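Local structure of CS1 fimbrial subunit A (Escherichia coli, 4HJI) at residues 75-80 with 85-90; 95-100 with 108-113. The protein forms fimbriae, polar filaments on the bacterial surface that enable enterotoxigenic Escherichia coli to colonize the epithelium of specific host organs. One frame throughout, in Å; residues are numbered along the deposited sequence.

Contact 1: 75-80 with 85-90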
# COMPACT_ATOMS: atom_id res chain seq x y z
N ASP A 75 -6.03 5.83 -7.89
CA ASP A 75 -5.47 6.84 -7.00
C ASP A 75 -6.22 6.79 -5.69
O ASP A 75 -7.42 7.09 -5.67
CB ASP A 75 -5.68 8.24 -7.55
CG ASP A 75 -4.72 8.60 -8.64
OD1 ASP A 75 -3.75 7.83 -8.87
OD2 ASP A 75 -4.89 9.68 -9.27
N PRO A 76 -5.54 6.39 -4.60
CA PRO A 76 -6.25 6.30 -3.36
C PRO A 76 -6.50 7.66 -2.71
O PRO A 76 -5.61 8.52 -2.68
CB PRO A 76 -5.36 5.40 -2.51
CG PRO A 76 -3.99 5.58 -3.04
CD PRO A 76 -4.12 6.03 -4.47
N VAL A 77 -7.72 7.83 -2.22
CA VAL A 77 -8.13 9.01 -1.50
C VAL A 77 -8.99 8.61 -0.31
O VAL A 77 -9.70 7.62 -0.38
CB VAL A 77 -8.89 9.98 -2.42
CG1 VAL A 77 -9.14 11.28 -1.70
CG2 VAL A 77 -8.06 10.32 -3.65
N LEU A 78 -8.91 9.38 0.78
CA LEU A 78 -9.83 9.19 1.90
C LEU A 78 -10.88 10.29 1.84
O LEU A 78 -10.55 11.48 1.87
CB LEU A 78 -9.10 9.27 3.24
CG LEU A 78 -7.81 8.47 3.38
CD1 LEU A 78 -7.28 8.67 4.78
CD2 LEU A 78 -8.04 6.98 3.09
N SER A 79 -12.13 9.85 1.74
CA SER A 79 -13.28 10.74 1.66
C SER A 79 -13.91 10.90 3.04
O SER A 79 -14.09 9.92 3.77
CB SER A 79 -14.30 10.18 0.66
OG SER A 79 -13.75 10.10 -0.64
N ASN A 80 -14.24 12.14 3.40
CA ASN A 80 -14.98 12.41 4.62
C ASN A 80 -16.31 11.66 4.58
O ASN A 80 -17.01 11.70 3.58
CB ASN A 80 -15.25 13.92 4.79
CG ASN A 80 -15.93 14.25 6.09
OD1 ASN A 80 -17.15 14.22 6.18
ND2 ASN A 80 -15.16 14.59 7.11
N THR A 85 -17.18 14.55 -0.98
CA THR A 85 -16.50 15.50 -1.85
C THR A 85 -15.21 15.99 -1.19
O THR A 85 -14.25 16.35 -1.87
CB THR A 85 -17.41 16.69 -2.23
OG1 THR A 85 -18.67 16.21 -2.70
CG2 THR A 85 -16.77 17.53 -3.32
N LEU A 86 -15.19 15.98 0.15
CA LEU A 86 -14.03 16.41 0.92
C LEU A 86 -13.03 15.25 1.06
O LEU A 86 -13.31 14.24 1.72
CB LEU A 86 -14.49 16.89 2.29
CG LEU A 86 -13.45 17.62 3.11
CD1 LEU A 86 -13.21 18.99 2.50
CD2 LEU A 86 -13.92 17.74 4.55
N GLN A 87 -11.86 15.41 0.45
CA GLN A 87 -10.98 14.28 0.18
C GLN A 87 -9.53 14.56 0.54
O GLN A 87 -8.99 15.66 0.27
CB GLN A 87 -11.11 13.89 -1.29
CG GLN A 87 -12.44 13.23 -1.65
CD GLN A 87 -12.57 12.92 -3.13
OE1 GLN A 87 -11.60 13.01 -3.89
NE2 GLN A 87 -13.76 12.54 -3.56
N ILE A 88 -8.88 13.57 1.15
CA ILE A 88 -7.47 13.64 1.54
C ILE A 88 -6.69 12.68 0.65
O ILE A 88 -6.96 11.49 0.64
CB ILE A 88 -7.26 13.23 3.02
CG1 ILE A 88 -8.07 14.12 3.96
CG2 ILE A 88 -5.78 13.23 3.38
CD1 ILE A 88 -8.11 13.64 5.40
N PRO A 89 -5.71 13.20 -0.14
CA PRO A 89 -4.96 12.29 -1.01
C PRO A 89 -4.03 11.36 -0.24
O PRO A 89 -3.52 11.72 0.82
CB PRO A 89 -4.15 13.25 -1.91
CG PRO A 89 -3.98 14.43 -1.06
CD PRO A 89 -5.22 14.59 -0.24
N VAL A 90 -3.87 10.14 -0.75
CA VAL A 90 -3.02 9.13 -0.11
C VAL A 90 -1.91 8.75 -1.06
O VAL A 90 -2.15 8.58 -2.27
CB VAL A 90 -3.83 7.86 0.23
CG1 VAL A 90 -2.92 6.71 0.71
CG2 VAL A 90 -4.88 8.16 1.30
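Strands 77-80 and 87-90 run antiparallel, their short axes 4.5 Å apart at closest and their directions 165° apart. They are the two arms of a beta hairpin in the immunoglobulin-like fold of chaperone-usher pilins. L78 and I88 form a hydrogen-bonded pair: L78 N gives to I88 O (2.9 Å), and I88 N returns a bond to L78 O. N80 N donates to L86 O nearer the turn, and V90 N reaches P76 O at 3.1 Å. P76, lacking an N-H, returns no bond to V90 O; instead P76 CG rests 3.6 Å from that oxygen. L78, I88 and V90 are buried, as suits branched apolar chains: L78 packs on A131, V169 and A171, I88 on A131 and Y146, V90 on I129. V90 CG2 meets L78 CG at 3.6 Å, the two chains crossing at about a right angle. On the other face lie V77, S79, Q87 and P89. Q87 sends NE2 to P84 O, while N80 OD1 accepts from L82 N and N83 N, bracing the turn. V77 turns CG1 anti to its backbone N (chi1 -172°), which brings this methyl tightly against Q87 CB at 3.3 Å and I88 O at 3.2 Å.

Contact 2: 95-100 with 108-113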
# COMPACT_ATOMS: atom_id res chain seq x y z
N ALA A 95 8.98 -0.79 -1.20
CA ALA A 95 10.39 -1.04 -1.47
C ALA A 95 11.13 0.25 -1.80
O ALA A 95 12.02 0.26 -2.66
CB ALA A 95 10.52 -2.03 -2.63
N GLY A 96 10.74 1.35 -1.15
CA GLY A 96 11.42 2.64 -1.31
C GLY A 96 11.09 3.38 -2.60
O GLY A 96 11.77 4.34 -2.94
N LYS A 97 10.06 2.94 -3.31
CA LYS A 97 9.58 3.57 -4.54
C LYS A 97 8.09 3.97 -4.39
O LYS A 97 7.30 3.20 -3.86
CB LYS A 97 9.74 2.59 -5.71
CG LYS A 97 11.18 2.18 -5.98
CD LYS A 97 11.37 0.67 -6.06
CE LYS A 97 12.84 0.27 -5.98
NZ LYS A 97 13.02 -0.93 -5.09
N PRO A 98 7.70 5.16 -4.86
CA PRO A 98 6.30 5.55 -4.82
C PRO A 98 5.51 4.76 -5.86
O PRO A 98 6.01 4.53 -6.97
CB PRO A 98 6.33 7.05 -5.17
CG PRO A 98 7.54 7.19 -5.97
CD PRO A 98 8.54 6.24 -5.39
N LEU A 99 4.33 4.31 -5.47
CA LEU A 99 3.44 3.61 -6.38
C LEU A 99 2.45 4.59 -7.01
O LEU A 99 2.21 5.69 -6.51
CB LEU A 99 2.67 2.54 -5.62
CG LEU A 99 3.48 1.44 -4.91
CD1 LEU A 99 2.54 0.45 -4.24
CD2 LEU A 99 4.44 0.73 -5.85
N SER A 100 1.92 4.19 -8.16
CA SER A 100 0.88 4.95 -8.86
C SER A 100 0.07 3.94 -9.67
O SER A 100 0.33 2.73 -9.59
CB SER A 100 1.51 5.99 -9.77
OG SER A 100 2.23 5.37 -10.81
N SER A 108 14.44 -8.66 -9.59
CA SER A 108 14.73 -9.76 -8.67
C SER A 108 15.98 -9.53 -7.81
O SER A 108 15.98 -9.87 -6.64
CB SER A 108 14.82 -11.10 -9.42
OG SER A 108 15.72 -11.03 -10.51
N ASN A 109 17.03 -8.93 -8.37
CA ASN A 109 18.24 -8.69 -7.58
C ASN A 109 18.02 -7.77 -6.36
O ASN A 109 18.69 -7.92 -5.35
CB ASN A 109 19.40 -8.18 -8.46
CG ASN A 109 19.89 -9.24 -9.42
OD1 ASN A 109 20.02 -10.40 -9.06
ND2 ASN A 109 20.17 -8.84 -10.66
N ASP A 110 17.08 -6.83 -6.49
CA ASP A 110 16.75 -5.90 -5.41
C ASP A 110 15.83 -6.53 -4.35
O ASP A 110 15.64 -5.95 -3.27
CB ASP A 110 16.09 -4.64 -5.99
CG ASP A 110 15.74 -3.62 -4.93
OD1 ASP A 110 15.07 -2.62 -5.27
OD2 ASP A 110 16.14 -3.80 -3.76
N LEU A 111 15.25 -7.69 -4.64
CA LEU A 111 14.39 -8.40 -3.69
C LEU A 111 15.14 -9.41 -2.83
O LEU A 111 14.62 -9.87 -1.82
CB LEU A 111 13.23 -9.07 -4.41
CG LEU A 111 12.21 -8.05 -4.94
CD1 LEU A 111 11.39 -8.65 -6.07
CD2 LEU A 111 11.31 -7.49 -3.85
N ASN A 112 16.37 -9.76 -3.23
CA ASN A 112 17.24 -10.63 -2.43
C ASN A 112 16.53 -11.92 -2.02
O ASN A 112 16.43 -12.23 -0.83
CB ASN A 112 17.72 -9.90 -1.17
CG ASN A 112 18.45 -8.61 -1.47
OD1 ASN A 112 19.47 -8.60 -2.17
ND2 ASN A 112 17.95 -7.52 -0.92
N PHE A 113 16.05 -12.67 -3.00
CA PHE A 113 15.19 -13.83 -2.76
C PHE A 113 15.93 -14.95 -2.04
O PHE A 113 17.01 -15.35 -2.48
CB PHE A 113 14.60 -14.38 -4.07
CG PHE A 113 13.40 -13.61 -4.57
CD1 PHE A 113 12.20 -13.64 -3.87
CD2 PHE A 113 13.45 -12.91 -5.77
CE1 PHE A 113 11.09 -12.95 -4.33
CE2 PHE A 113 12.35 -12.21 -6.24
CZ PHE A 113 11.16 -12.23 -5.52
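K97 NZ and D110 OD1 meet at the protein surface, the two chains coming from opposite directions, in a salt bridge that joins the short strand 97-98 to a short, weakly bonded helical turn. The second segment begins at S108, whose side-chain hydroxyl makes a weak hydrogen bond with D65 O and whose carbonyl serves the turn: L111 N donates to S108 O at 3.0 Å, whereas N112 N lies a weak 3.4 Å from the same oxygen. N109 follows, exposed, with its backbone N bonded to D107 OD1. D110 has its CB directed toward the lysine's segment. With CG anti to the backbone N (chi1 -179°), the carboxylate is carried outward from the turn, and OD1 receives K97 NZ at 2.7 Å, almost in line with its C-O bond. D110 was modelled in two conformers, so whether the bridge is kept in the other is doubtful. Lysine suits the other side because its long chain, bent at chi2 and chi4, can span the gap; its ammonium NZ also donates to A95 O at 2.9 Å, so two oxygens of different origin steady it. L111 is buried, as suits an apolar chain. N112 has positive phi (52°), a conformation that asparagine tolerates better than most residues, which ends the helical turn. F113 lays one face of its ring over L111 CB, 3.7 Å above the plane and offset toward the rim. Only 79 Å² is buried between the segments, so the bridge joins two surface elements rather than a core. In sequence the turn links strand 104-106 to strand 114-116; L111 packs on I106, S122 and Q125, and F113 on S122 of strand 119-131, while K97 lies across I104 and I106 of strand 104-106.

Followed from the N terminus, strand 68-80 leads into contact 1, which closes the four-residue turn 81-84 and sends the chain back along strand 87-94. That strand then reverses at residues 95-96 into strand 97-98, its antiparallel neighbour, where contact 2 opens; residues 101-107, including strand 104-106, form the loop it closes. The contacts are therefore in series, neither nested nor crossed. The centres of contact 1 and contact 2 are about 26 Å apart, and the two contacts, which do not touch, lie on opposite sides of the chain's centre. Contact 1 is a buried backbone pairing within the sheet; contact 2 ties the short strand 97-98 to a helical turn leading to strand 114-116.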